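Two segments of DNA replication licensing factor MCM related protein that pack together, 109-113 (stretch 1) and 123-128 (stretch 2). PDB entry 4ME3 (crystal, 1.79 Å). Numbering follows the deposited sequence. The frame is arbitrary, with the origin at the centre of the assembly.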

# COMPACT_ATOMS: atom_id res chain seq x y z
N ALA A 109 12.68 -5.07 14.23
CA ALA A 109 12.15 -6.41 14.45
C ALA A 109 11.45 -6.48 15.81
O ALA A 109 11.97 -5.99 16.81
N TYR A 110 10.27 -7.09 15.82
CA TYR A 110 9.49 -7.25 17.05
C TYR A 110 8.87 -8.64 17.13
O TYR A 110 8.37 -9.16 16.14
N ARG A 111 8.89 -9.24 18.32
CA ARG A 111 8.07 -10.42 18.58
C ARG A 111 6.62 -9.94 18.57
O ARG A 111 6.35 -8.82 18.98
N ILE A 112 5.69 -10.78 18.11
CA ILE A 112 4.28 -10.38 18.05
C ILE A 112 3.80 -9.87 19.41
O ILE A 112 3.10 -8.86 19.50
N ARG A 113 4.19 -10.56 20.47
CA ARG A 113 3.75 -10.21 21.82
C ARG A 113 4.38 -8.91 22.32
O ARG A 113 3.92 -8.35 23.32
N LEU A 123 6.84 1.33 10.23
CA LEU A 123 7.29 0.16 9.49
C LEU A 123 8.09 -0.75 10.41
O LEU A 123 9.17 -0.38 10.87
N ILE A 124 7.54 -1.93 10.70
CA ILE A 124 8.21 -2.89 11.56
C ILE A 124 8.34 -4.24 10.87
O ILE A 124 7.74 -4.46 9.82
N SER A 125 9.14 -5.12 11.46
CA SER A 125 9.30 -6.47 10.94
C SER A 125 8.82 -7.47 11.97
O SER A 125 9.18 -7.38 13.14
N VAL A 126 8.02 -8.43 11.53
CA VAL A 126 7.46 -9.45 12.42
C VAL A 126 7.67 -10.83 11.81
O VAL A 126 7.54 -11.00 10.60
N SER A 127 7.99 -11.80 12.65
CA SER A 127 8.19 -13.17 12.18
C SER A 127 7.20 -14.11 12.84
O SER A 127 6.70 -13.84 13.93
N GLY A 128 6.92 -15.22 12.18
CA GLY A 128 5.99 -16.19 12.71
C GLY A 128 5.72 -17.34 11.76
O GLY A 128 6.37 -17.47 10.72

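A strand can hold a neighbouring segment with very few direct polar bonds, with apolar side chains packed alongside and a water linking backbone groups that lie apart. The contact between 109-113 and 123-128 in this MCM-related protein is a compact example, burying 295 Å² summed over both sides.

Leu123 opens the strand without taking part: its side chain (chi1 t, chi2 p) is buried but stays out of reach of stretch 1. The contact begins at Ile124, whose CA-to-CB bond points toward the other stretch. Its chi1, p, places CG2 3.9 Å from CE1 of Tyr110; chi2 is t. The tyrosine, chi1 m and chi2 near 90°, leaves its backbone sideways and meets this methyl group obliquely. Here a buried aliphatic side chain is partly covered by an aromatic ring, and Tyr110 gives up more surface to the contact than any other residue of the two stretches.

Ser125 contributes through its backbone. Its carbonyl oxygen accepts the one direct hydrogen bond between the stretches, from Tyr110 N to Ser125 O at 2.9 Å, with an angle of 156° at the hydrogen. The same oxygen also receives a CA-H...O contact, Ala109 CA lying 3.4 Å from Ser125 O, so two successive residues of stretch 1 converge on a single acceptor. The Ala109 methyl group points away. The CA-to-CB bond of Ser125 points sideways, with chi1 m, and its OG is hydrogen-bonded elsewhere in the structure.

At Val126 the packing becomes apolar again. The valine adopts chi1 t and its CG1 lies 3.4 Å from Ile112 CG1, a close approach between two buried branched side chains. Ile112, m at chi1 and t at chi2, starts sideways, yet its end comes nearer to the strand. Arg111, between Tyr110 and Ile112, points away and makes no contact; Arg113 is out of reach.

Ser127 is exposed; its CA-to-CB bond points sideways and chi1 is p, with OG making no hydrogen bond across the contact. Its carbonyl is more useful: Ile112 CD1 approaches Ser127 O at 4.1 Å, and water 1 links the two backbones, accepting from Ile112 N at 3.1 Å and donating to Ser127 O at 2.7 Å. The water thus joins a donor and an acceptor that do not meet directly. Gly128 ends the stretch with no side chain to add.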

# COMPACT_ATOMS: atom_id res chain seq x y z
CB ALA A 109 13.27 -7.44 14.38
CB TYR A 110 8.35 -6.22 17.10
CG TYR A 110 8.78 -4.81 17.42
CD1 TYR A 110 9.14 -3.92 16.42
CD2 TYR A 110 8.80 -4.36 18.74
CE1 TYR A 110 9.52 -2.63 16.72
CE2 TYR A 110 9.18 -3.06 19.04
CZ TYR A 110 9.54 -2.20 18.03
OH TYR A 110 9.92 -0.92 18.33
CB ARG A 111 8.40 -11.03 19.94
CG ARG A 111 9.85 -11.47 20.12
CD ARG A 111 10.02 -12.24 21.43
NE ARG A 111 9.58 -11.46 22.58
CZ ARG A 111 9.41 -11.95 23.81
NH1 ARG A 111 9.65 -13.24 24.06
NH2 ARG A 111 9.00 -11.16 24.79
CB ILE A 112 3.37 -11.53 17.57
CG1 ILE A 112 3.63 -11.82 16.08
CG2 ILE A 112 1.90 -11.18 17.77
CD1 ILE A 112 2.97 -13.10 15.58
CB ARG A 113 4.08 -11.35 22.78
CG ARG A 113 5.56 -11.52 23.04
CD ARG A 113 5.90 -12.91 23.57
NE ARG A 113 5.18 -13.22 24.81
CZ ARG A 113 4.17 -14.09 24.90
NH1 ARG A 113 3.74 -14.77 23.84
NH2 ARG A 113 3.60 -14.30 26.08
CB LEU A 123 8.14 0.60 8.29
CG LEU A 123 8.53 -0.46 7.26
CD1 LEU A 123 7.31 -1.15 6.68
CD2 LEU A 123 9.34 0.19 6.15
CB ILE A 124 7.46 -3.06 12.90
CG1 ILE A 124 6.06 -3.62 12.67
CG2 ILE A 124 7.38 -1.72 13.64
CD1 ILE A 124 5.33 -4.00 13.96
CB SER A 125 10.77 -6.74 10.59
OG SER A 125 11.25 -5.78 9.67
CB VAL A 126 5.96 -9.20 12.64
CG1 VAL A 126 5.41 -10.14 13.70
CG2 VAL A 126 5.72 -7.75 13.02
CB SER A 127 9.62 -13.62 12.47
OG SER A 127 9.88 -13.65 13.86
O HOH W 1 6.76 -13.31 16.57